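Local coordinates for glutathione S-transferase omega-like 2 (Saccharomyces cerevisiae, PDB 5LKB), which catalyses glutathione-dependent thiol transfer and the reduction of dehydroascorbate and dimethylarsinic acid, and reacts with glutathionyl-(hydro)quinones, at residues R37-V42 with E133-Y138; V70-D75 with A117-D122; A202-Q207 with F277-Q282. All coordinates share one frame; numbering follows the deposited sequence.

How the contacts relate
Contacts 1 and 2 belong to the thioredoxin-like N-terminal part of the subunit, contact 3 to the helical C-terminal part. Along the chain, contact 1 spans contact 2: strand 38-42 comes first, then 70-75, 117-122 and 133-138, so one long connection before helix 141-148 supplies the second segment of both. Their centres are about 20 Å apart, and Val42 O probably accepts a hydrogen bond from Val70 N (2.9 Å). Contact 3 follows later, its centre about 34 Å from that of contact 1 and about 39 Å from that of contact 2. The first two lie near the glutathione site; the third sets a loop against the segment leading into helix 205-220, away from that site.

Contact 1 (R37-V42 with E133-Y138); sequences RYWLYV and EPHYGY
Tyr41 and Trp39, alternate residues on one side of strand 38-42, both reach the loop 133-138. The ring of Tyr41, its CG anti to the carbonyl carbon (chi1 -66°), carries its hydroxyl to Glu133, where OH donates to OE2 over 2.8 Å from above the carboxylate plane. The same OE2 accepts the backbone N of His135, while OE1 takes Tyr136 N on its syn and Tyr138 N on its anti lone pair. Four donors therefore grip this buried carboxylate, which would favour its charged form and fix its rotation. Strand 38-42 is an inner strand of the thioredoxin-like sheet, between parallel strand 66-69 and antiparallel strand 160-163, and its two side chains bring the loop against the sheet. His135 stands upright on the indole: its NE2 points at the six-membered ring of Trp39, in an edge-to-face pair with centroids 4.3 Å apart and planes at 89°. On the same imidazole, CD2 lies 3.3 Å from Tyr41 OH, which sits near the ring plane. Pro134 meets the indole tip to tip, CG 4.1 Å from Trp39 CZ2. On the adjacent strand 66-69, Ser68 OG is hydrogen-bonded to Trp39 NE1.

Contact 2 (V70-D75 with A117-D122); sequences VHWHLD and AEIKND
His73 lies with one ring face against Asn121, whose CB sits 3.7 Å above the ring centroid and 3° off its normal, a CH-pi contact. The asparagine amide continues the overlap, its plane tilted 15° from the imidazole, with ND2 3.8 Å from His73 NE2. Arg80, outside the segments, hydrogen-bonds to His73 ND1 and Asn121 O, while Arg348 binds Asn121 OD1. Trp72 meets the loop 117-122 with the far rim of its six-membered ring. There CZ2 packs on Ile119 CG2 at 3.6 Å, and CH2 lies 3.6 Å from Lys120 O, which sits near the ring plane. Asn121 OD1 also approaches this edge, the amide standing steeply to the indole. Trp72 has its CG in the crowded position between backbone N and carbonyl carbon (chi1 49°), and His71 CE1 covers the centre of one indole face. His71 ND1 accepts His73 N at 2.9 Å almost in the ring plane. His71 NE2 is hydrogen-bonded to Ser123 O, and Trp72 NE1 to Asp129 OD1. The indole lies close to the glutathione site of the thioredoxin-like domain, about 6 Å from the side chain of glutathione-binding Trp79 and about 9 Å from that of the nucleophile Cys46.

Contact 3 (A202-Q207 with F277-Q282); sequences AQLKTQ and FTVGDQ
Leu204, in the segment that leads into helix 205-220, inserts its side chain into the bend 279-282. Its CB starts the contact loosely, 4.3 Å from CG1 of Val279. CG stands anti to the carbonyl carbon (chi1 -63°) and serves as the branch point, aiming both methyls at the loop. CD1 continues the chain in extended form (chi2 -178°) and makes the most contacts: it lies 4.0 Å from the carbonyl O of Val279 and 4.0 Å from CG of Gln282. The same methyl also touches CD and OE1 of that glutamine, whose chain crosses it obliquely, so the contact is with the aliphatic and amide parts alike. CD2 turns to the backbone and rests 4.1 Å from CA of Gly280. Gly280 has a positive phi (63°) and no side chain, and the direction a CB would take points at Leu204 CD1, so the leucine methyls can lie against its main chain. A second, smaller touch comes from the helix, where Gln207 CB meets Val279 CG1 at 3.8 Å. That methyl, anti to the valine backbone N, faces both Gln207 and CB of Leu204. The interface between the two segments is van der Waals packing at the surface. Val279 also packs on Ile208 and Phe211 of helix 205-220 and on Ala286 of helix 285-304, and Thr278 OG1 is hydrogen-bonded to Asp287 of the latter. In the helical C-terminal domain, the loop between helices 269-273 and 285-304 thereby lies against segment 202-207, which runs into helix 205-220.

Contact 1 (R37-V42 with E133-Y138)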
loop_
_atom_site.group_PDB
_atom_site.type_symbol
_atom_site.label_atom_id
_atom_site.label_comp_id
_atom_site.label_asym_id
_atom_site.label_seq_id
_atom_site.Cartn_x
_atom_site.Cartn_y
_atom_site.Cartn_z
ATOM N N ARG A 37 -1.890 -38.525 20.095
ATOM C CA ARG A 37 -3.320 -38.674 19.861
ATOM C C ARG A 37 -3.916 -37.498 19.083
ATOM O O ARG A 37 -4.855 -37.676 18.295
ATOM C CB ARG A 37 -4.087 -38.831 21.200
ATOM C CG ARG A 37 -5.601 -38.898 21.019
ATOM C CD ARG A 37 -6.320 -39.283 22.307
ATOM N NE ARG A 37 -7.729 -39.181 22.019
ATOM C CZ ARG A 37 -8.711 -39.452 22.889
ATOM N NH1 ARG A 37 -8.409 -39.793 24.138
ATOM N NH2 ARG A 37 -9.987 -39.324 22.517
ATOM N N TYR A 38 -3.456 -36.274 19.375
ATOM C CA TYR A 38 -4.021 -35.072 18.756
ATOM C C TYR A 38 -3.075 -34.482 17.719
ATOM O O TYR A 38 -1.854 -34.639 17.791
ATOM C CB TYR A 38 -4.373 -34.058 19.849
ATOM C CG TYR A 38 -5.352 -34.631 20.884
ATOM C CD1 TYR A 38 -6.712 -34.675 20.648
ATOM C CD2 TYR A 38 -4.882 -35.105 22.072
ATOM C CE1 TYR A 38 -7.598 -35.232 21.569
ATOM C CE2 TYR A 38 -5.743 -35.679 22.990
ATOM C CZ TYR A 38 -7.104 -35.697 22.745
ATOM O OH TYR A 38 -8.046 -36.252 23.649
ATOM N N TRP A 39 -3.674 -33.740 16.789
ATOM C CA TRP A 39 -2.964 -33.175 15.659
ATOM C C TRP A 39 -3.477 -31.755 15.451
ATOM O O TRP A 39 -4.623 -31.432 15.750
ATOM C CB TRP A 39 -3.234 -33.959 14.368
ATOM C CG TRP A 39 -2.029 -33.992 13.460
ATOM C CD1 TRP A 39 -1.832 -33.285 12.326
ATOM C CD2 TRP A 39 -0.879 -34.794 13.646
ATOM N NE1 TRP A 39 -0.596 -33.592 11.787
ATOM C CE2 TRP A 39 -0.007 -34.539 12.590
ATOM C CE3 TRP A 39 -0.509 -35.724 14.602
ATOM C CZ2 TRP A 39 1.208 -35.196 12.467
ATOM C CZ3 TRP A 39 0.669 -36.341 14.497
ATOM C CH2 TRP A 39 1.541 -36.078 13.432
ATOM N N LEU A 40 -2.594 -30.903 14.974
ATOM C CA LEU A 40 -2.889 -29.499 14.751
ATOM C C LEU A 40 -2.675 -29.240 13.269
ATOM O O LEU A 40 -1.529 -29.272 12.790
ATOM C CB LEU A 40 -1.989 -28.630 15.646
ATOM C CG LEU A 40 -2.262 -27.127 15.523
ATOM C CD1 LEU A 40 -3.727 -26.849 16.060
ATOM C CD2 LEU A 40 -1.260 -26.356 16.310
ATOM N N TYR A 41 -3.763 -28.951 12.531
ATOM C CA TYR A 41 -3.704 -28.624 11.107
ATOM C C TYR A 41 -3.839 -27.108 10.961
ATOM O O TYR A 41 -4.772 -26.518 11.494
ATOM C CB TYR A 41 -4.858 -29.275 10.338
ATOM C CG TYR A 41 -4.806 -30.813 10.289
ATOM C CD1 TYR A 41 -4.041 -31.456 9.317
ATOM C CD2 TYR A 41 -5.494 -31.597 11.207
ATOM C CE1 TYR A 41 -3.968 -32.838 9.260
ATOM C CE2 TYR A 41 -5.433 -32.967 11.140
ATOM C CZ TYR A 41 -4.715 -33.581 10.148
ATOM O OH TYR A 41 -4.662 -34.970 10.111
ATOM N N VAL A 42 -2.889 -26.486 10.244
ATOM C CA VAL A 42 -2.806 -25.035 10.171
ATOM C C VAL A 42 -2.522 -24.613 8.747
ATOM O O VAL A 42 -2.142 -25.414 7.892
ATOM C CB VAL A 42 -1.680 -24.466 11.055
ATOM C CG1 VAL A 42 -1.833 -24.905 12.498
ATOM C CG2 VAL A 42 -0.330 -24.930 10.566
ATOM N N GLU A 133 -1.468 -34.382 4.180
ATOM C CA GLU A 133 -2.289 -34.781 5.312
ATOM C C GLU A 133 -1.859 -36.226 5.611
ATOM O O GLU A 133 -2.205 -37.127 4.834
ATOM C CB GLU A 133 -3.775 -34.668 4.931
ATOM C CG GLU A 133 -4.761 -34.809 6.101
ATOM C CD GLU A 133 -4.671 -36.210 6.704
ATOM O OE1 GLU A 133 -5.160 -37.132 6.002
ATOM O OE2 GLU A 133 -4.082 -36.357 7.794
ATOM N N PRO A 134 -1.066 -36.465 6.656
ATOM C CA PRO A 134 -0.346 -37.750 6.776
ATOM C C PRO A 134 -1.141 -38.907 7.365
ATOM O O PRO A 134 -0.641 -40.030 7.280
ATOM C CB PRO A 134 0.833 -37.398 7.691
ATOM C CG PRO A 134 0.242 -36.341 8.619
ATOM C CD PRO A 134 -0.761 -35.564 7.793
ATOM N N HIS A 135 -2.330 -38.696 7.924
ATOM C CA HIS A 135 -3.044 -39.816 8.551
ATOM C C HIS A 135 -3.965 -40.556 7.579
ATOM O O HIS A 135 -4.037 -41.801 7.620
ATOM C CB HIS A 135 -3.784 -39.301 9.780
ATOM C CG HIS A 135 -2.874 -38.713 10.793
ATOM N ND1 HIS A 135 -1.977 -39.460 11.515
ATOM C CD2 HIS A 135 -2.649 -37.421 11.133
ATOM C CE1 HIS A 135 -1.280 -38.669 12.311
ATOM N NE2 HIS A 135 -1.681 -37.423 12.098
ATOM N N TYR A 136 -4.619 -39.834 6.676
ATOM C CA TYR A 136 -5.594 -40.388 5.745
ATOM C C TYR A 136 -5.319 -40.074 4.294
ATOM O O TYR A 136 -6.111 -40.493 3.436
ATOM C CB TYR A 136 -7.002 -39.877 6.107
ATOM C CG TYR A 136 -7.192 -39.783 7.598
ATOM C CD1 TYR A 136 -7.409 -40.923 8.372
ATOM C CD2 TYR A 136 -7.096 -38.572 8.255
ATOM C CE1 TYR A 136 -7.529 -40.838 9.738
ATOM C CE2 TYR A 136 -7.223 -38.470 9.620
ATOM C CZ TYR A 136 -7.438 -39.616 10.378
ATOM O OH TYR A 136 -7.536 -39.504 11.755
ATOM N N GLY A 137 -4.307 -39.256 3.990
ATOM C CA GLY A 137 -4.100 -38.770 2.629
ATOM C C GLY A 137 -5.157 -37.842 2.077
ATOM O O GLY A 137 -5.349 -37.792 0.860
ATOM N N TYR A 138 -5.923 -37.155 2.921
ATOM C CA TYR A 138 -6.944 -36.251 2.395
ATOM C C TYR A 138 -6.293 -35.101 1.612
ATOM O O TYR A 138 -5.210 -34.629 1.977
ATOM C CB TYR A 138 -7.757 -35.667 3.541
ATOM C CG TYR A 138 -8.638 -36.639 4.317
ATOM C CD1 TYR A 138 -9.334 -37.620 3.659
ATOM C CD2 TYR A 138 -8.825 -36.487 5.691
ATOM C CE1 TYR A 138 -10.192 -38.478 4.358
ATOM C CE2 TYR A 138 -9.684 -37.344 6.398
ATOM C CZ TYR A 138 -10.352 -38.320 5.706
ATOM O OH TYR A 138 -11.211 -39.173 6.376
#

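Contact 2 (V70-D75 with A117-D122)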
loop_
_atom_site.group_PDB
_atom_site.type_symbol
_atom_site.label_atom_id
_atom_site.label_comp_id
_atom_site.label_asym_id
_atom_site.label_seq_id
_atom_site.Cartn_x
_atom_site.Cartn_y
_atom_site.Cartn_z
ATOM N N VAL A 70 -1.469 -26.767 5.447
ATOM C CA VAL A 70 -2.116 -26.632 4.162
ATOM C C VAL A 70 -1.348 -25.669 3.253
ATOM O O VAL A 70 -0.540 -24.863 3.720
ATOM C CB VAL A 70 -3.577 -26.164 4.310
ATOM C CG1 VAL A 70 -4.406 -27.269 5.035
ATOM C CG2 VAL A 70 -3.717 -24.833 4.994
ATOM N N HIS A 71 -1.662 -25.753 1.968
ATOM C CA HIS A 71 -1.131 -24.850 0.948
ATOM C C HIS A 71 -1.582 -23.442 1.263
ATOM O O HIS A 71 -2.668 -23.211 1.800
ATOM C CB HIS A 71 -1.644 -25.273 -0.415
ATOM C CG HIS A 71 -0.825 -24.808 -1.570
ATOM N ND1 HIS A 71 -0.850 -23.512 -2.018
ATOM C CD2 HIS A 71 0.005 -25.483 -2.402
ATOM C CE1 HIS A 71 -0.070 -23.411 -3.083
ATOM N NE2 HIS A 71 0.455 -24.601 -3.342
ATOM N N TRP A 72 -0.718 -22.472 0.916
ATOM C CA TRP A 72 -1.068 -21.063 1.084
ATOM C C TRP A 72 -2.149 -20.584 0.126
ATOM O O TRP A 72 -2.819 -19.595 0.435
ATOM C CB TRP A 72 0.188 -20.169 0.984
ATOM C CG TRP A 72 1.049 -20.491 -0.232
ATOM C CD1 TRP A 72 2.167 -21.268 -0.223
ATOM C CD2 TRP A 72 0.828 -20.112 -1.595
ATOM N NE1 TRP A 72 2.665 -21.401 -1.506
ATOM C CE2 TRP A 72 1.864 -20.702 -2.358
ATOM C CE3 TRP A 72 -0.148 -19.347 -2.258
ATOM C CZ2 TRP A 72 1.972 -20.516 -3.727
ATOM C CZ3 TRP A 72 -0.019 -19.169 -3.639
ATOM C CH2 TRP A 72 1.022 -19.762 -4.342
ATOM N N HIS A 73 -2.382 -21.274 -0.985
ATOM C CA HIS A 73 -3.384 -20.854 -1.944
ATOM C C HIS A 73 -4.778 -21.362 -1.537
ATOM O O HIS A 73 -5.014 -22.585 -1.461
ATOM C CB HIS A 73 -3.065 -21.273 -3.375
ATOM C CG HIS A 73 -4.052 -20.754 -4.363
ATOM N ND1 HIS A 73 -4.800 -21.576 -5.186
ATOM C CD2 HIS A 73 -4.428 -19.486 -4.660
ATOM C CE1 HIS A 73 -5.573 -20.828 -5.957
ATOM N NE2 HIS A 73 -5.381 -19.556 -5.641
ATOM N N LEU A 74 -5.726 -20.440 -1.346
ATOM C CA LEU A 74 -7.079 -20.793 -0.934
ATOM C C LEU A 74 -8.043 -20.589 -2.101
ATOM O O LEU A 74 -8.387 -19.456 -2.456
ATOM C CB LEU A 74 -7.464 -20.000 0.306
ATOM C CG LEU A 74 -8.888 -20.203 0.833
ATOM C CD1 LEU A 74 -9.166 -21.646 1.280
ATOM C CD2 LEU A 74 -9.087 -19.337 2.030
ATOM N N ASP A 75 -8.475 -21.715 -2.746
ATOM C CA ASP A 75 -9.416 -21.675 -3.856
ATOM C C ASP A 75 -10.847 -21.934 -3.370
ATOM O O ASP A 75 -11.102 -22.010 -2.164
ATOM C CB ASP A 75 -8.943 -22.600 -4.987
ATOM C CG ASP A 75 -9.085 -24.094 -4.683
ATOM O OD1 ASP A 75 -9.881 -24.459 -3.793
ATOM O OD2 ASP A 75 -8.362 -24.878 -5.345
ATOM N N ALA A 117 7.257 -14.112 -8.778
ATOM C CA ALA A 117 6.632 -14.291 -10.076
ATOM C C ALA A 117 6.684 -15.722 -10.600
ATOM O O ALA A 117 5.754 -16.135 -11.310
ATOM C CB ALA A 117 7.281 -13.338 -11.093
ATOM N N GLU A 118 7.726 -16.474 -10.262
ATOM C CA GLU A 118 7.911 -17.843 -10.736
ATOM C C GLU A 118 7.052 -18.839 -9.978
ATOM O O GLU A 118 6.970 -20.007 -10.374
ATOM C CB GLU A 118 9.383 -18.258 -10.562
ATOM C CG GLU A 118 10.380 -17.267 -11.182
ATOM C CD GLU A 118 10.071 -17.001 -12.654
ATOM O OE1 GLU A 118 9.790 -17.988 -13.368
ATOM O OE2 GLU A 118 10.072 -15.813 -13.089
ATOM N N ILE A 119 6.444 -18.428 -8.878
ATOM C CA ILE A 119 5.633 -19.332 -8.063
ATOM C C ILE A 119 4.194 -19.184 -8.529
ATOM O O ILE A 119 3.579 -18.132 -8.330
ATOM C CB ILE A 119 5.755 -18.976 -6.580
ATOM C CG1 ILE A 119 7.214 -19.042 -6.140
ATOM C CG2 ILE A 119 4.863 -19.926 -5.783
ATOM C CD1 ILE A 119 7.487 -18.499 -4.823
ATOM N N LYS A 120 3.640 -20.230 -9.131
ATOM C CA LYS A 120 2.257 -20.177 -9.584
ATOM C C LYS A 120 1.341 -20.677 -8.447
ATOM O O LYS A 120 1.799 -21.307 -7.488
ATOM C CB LYS A 120 2.052 -21.051 -10.822
ATOM C CG LYS A 120 2.932 -20.809 -12.027
ATOM C CD LYS A 120 2.771 -19.445 -12.530
ATOM C CE LYS A 120 3.706 -19.210 -13.751
ATOM N NZ LYS A 120 4.040 -17.745 -13.991
ATOM N N ASN A 121 0.048 -20.393 -8.583
ATOM C CA ASN A 121 -0.961 -20.768 -7.573
ATOM C C ASN A 121 -1.124 -22.260 -7.477
ATOM O O ASN A 121 -1.591 -22.745 -6.437
ATOM C CB ASN A 121 -2.311 -20.135 -7.856
ATOM C CG ASN A 121 -2.270 -18.641 -7.720
ATOM O OD1 ASN A 121 -1.317 -18.117 -7.140
ATOM N ND2 ASN A 121 -3.248 -17.945 -8.275
ATOM N N ASP A 122 -0.713 -23.002 -8.502
ATOM C CA ASP A 122 -0.719 -24.456 -8.418
ATOM C C ASP A 122 0.654 -25.035 -8.053
ATOM O O ASP A 122 0.916 -26.231 -8.266
ATOM C CB ASP A 122 -1.313 -25.068 -9.685
ATOM C CG ASP A 122 -0.501 -24.805 -10.889
ATOM O OD1 ASP A 122 0.575 -24.144 -10.758
ATOM O OD2 ASP A 122 -0.955 -25.229 -11.992
#

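Contact 3 (A202-Q207 with F277-Q282)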
loop_
_atom_site.group_PDB
_atom_site.type_symbol
_atom_site.label_atom_id
_atom_site.label_comp_id
_atom_site.label_asym_id
_atom_site.label_seq_id
_atom_site.Cartn_x
_atom_site.Cartn_y
_atom_site.Cartn_z
ATOM N N ALA A 202 -3.258 -16.039 36.636
ATOM C CA ALA A 202 -4.465 -15.601 37.312
ATOM C C ALA A 202 -4.459 -14.119 37.624
ATOM O O ALA A 202 -5.501 -13.459 37.535
ATOM C CB ALA A 202 -4.548 -16.353 38.647
ATOM N N GLN A 203 -3.333 -13.580 38.056
ATOM C CA GLN A 203 -3.302 -12.162 38.409
ATOM C C GLN A 203 -3.550 -11.247 37.215
ATOM O O GLN A 203 -3.933 -10.097 37.423
ATOM C CB GLN A 203 -1.968 -11.799 39.050
ATOM C CG GLN A 203 -1.651 -12.550 40.352
ATOM N N LEU A 204 -3.377 -11.761 35.996
ATOM C CA LEU A 204 -3.541 -10.992 34.752
ATOM C C LEU A 204 -4.743 -11.431 33.933
ATOM O O LEU A 204 -5.090 -10.769 32.946
ATOM C CB LEU A 204 -2.265 -11.177 33.916
ATOM C CG LEU A 204 -0.964 -10.643 34.523
ATOM C CD1 LEU A 204 0.240 -10.838 33.579
ATOM C CD2 LEU A 204 -1.090 -9.182 34.965
ATOM N N LYS A 205 -5.437 -12.491 34.330
ATOM C CA LYS A 205 -6.501 -13.045 33.498
ATOM C C LYS A 205 -7.532 -11.996 33.077
ATOM O O LYS A 205 -7.853 -11.879 31.888
ATOM C CB LYS A 205 -7.189 -14.239 34.182
ATOM C CG LYS A 205 -8.193 -14.879 33.252
ATOM C CD LYS A 205 -8.863 -16.123 33.782
ATOM C CE LYS A 205 -9.327 -16.984 32.618
ATOM N NZ LYS A 205 -10.677 -17.566 32.782
ATOM N N THR A 206 -8.059 -11.195 34.017
ATOM C CA THR A 206 -9.136 -10.299 33.599
ATOM C C THR A 206 -8.590 -9.231 32.647
ATOM O O THR A 206 -9.250 -8.888 31.668
ATOM C CB THR A 206 -9.849 -9.657 34.784
ATOM O OG1 THR A 206 -8.924 -8.841 35.503
ATOM C CG2 THR A 206 -10.359 -10.714 35.703
ATOM N N GLN A 207 -7.394 -8.709 32.923
ATOM C CA GLN A 207 -6.794 -7.728 31.999
ATOM C C GLN A 207 -6.495 -8.344 30.637
ATOM O O GLN A 207 -6.631 -7.659 29.614
ATOM C CB GLN A 207 -5.513 -7.130 32.554
ATOM C CG GLN A 207 -5.678 -6.322 33.821
ATOM C CD GLN A 207 -4.367 -6.143 34.522
ATOM O OE1 GLN A 207 -3.578 -5.263 34.194
ATOM N NE2 GLN A 207 -4.115 -7.008 35.494
ATOM N N PHE A 277 5.759 -5.782 27.499
ATOM C CA PHE A 277 4.637 -6.582 27.016
ATOM C C PHE A 277 3.327 -5.823 27.195
ATOM O O PHE A 277 3.247 -4.822 27.901
ATOM C CB PHE A 277 4.552 -7.955 27.742
ATOM C CG PHE A 277 5.815 -8.751 27.651
ATOM C CD1 PHE A 277 6.095 -9.462 26.498
ATOM C CD2 PHE A 277 6.737 -8.773 28.692
ATOM C CE1 PHE A 277 7.241 -10.192 26.383
ATOM C CE2 PHE A 277 7.882 -9.506 28.569
ATOM C CZ PHE A 277 8.143 -10.220 27.393
ATOM N N THR A 278 2.305 -6.283 26.481
ATOM C CA THR A 278 1.032 -5.556 26.440
ATOM C C THR A 278 0.320 -5.568 27.790
ATOM O O THR A 278 -0.270 -4.556 28.190
ATOM C CB THR A 278 0.080 -6.091 25.366
ATOM O OG1 THR A 278 -0.077 -7.518 25.466
ATOM C CG2 THR A 278 0.601 -5.702 23.943
ATOM N N VAL A 279 0.342 -6.711 28.487
ATOM C CA VAL A 279 -0.387 -6.886 29.744
ATOM C C VAL A 279 0.614 -7.339 30.802
ATOM O O VAL A 279 1.329 -8.339 30.621
ATOM C CB VAL A 279 -1.545 -7.880 29.594
ATOM C CG1 VAL A 279 -2.239 -8.121 30.930
ATOM C CG2 VAL A 279 -2.504 -7.349 28.626
ATOM N N GLY A 280 0.694 -6.576 31.884
ATOM C CA GLY A 280 1.651 -6.830 32.923
ATOM C C GLY A 280 3.081 -6.702 32.452
ATOM O O GLY A 280 3.406 -5.952 31.522
ATOM N N ASP A 281 3.949 -7.486 33.076
ATOM C CA ASP A 281 5.381 -7.393 32.849
ATOM C C ASP A 281 5.986 -8.701 32.348
ATOM O O ASP A 281 7.193 -8.898 32.441
ATOM C CB ASP A 281 6.064 -6.905 34.130
ATOM C CG ASP A 281 5.853 -7.840 35.289
ATOM O OD1 ASP A 281 5.009 -8.750 35.193
ATOM O OD2 ASP A 281 6.543 -7.672 36.315
ATOM N N GLN A 282 5.161 -9.600 31.800
ATOM C CA GLN A 282 5.615 -10.867 31.245
ATOM C C GLN A 282 4.846 -11.163 29.948
ATOM O O GLN A 282 3.754 -10.635 29.713
ATOM C CB GLN A 282 5.359 -12.028 32.243
ATOM C CG GLN A 282 3.871 -12.203 32.458
ATOM C CD GLN A 282 3.473 -13.413 33.278
ATOM O OE1 GLN A 282 3.321 -13.313 34.481
ATOM N NE2 GLN A 282 3.240 -14.547 32.611
#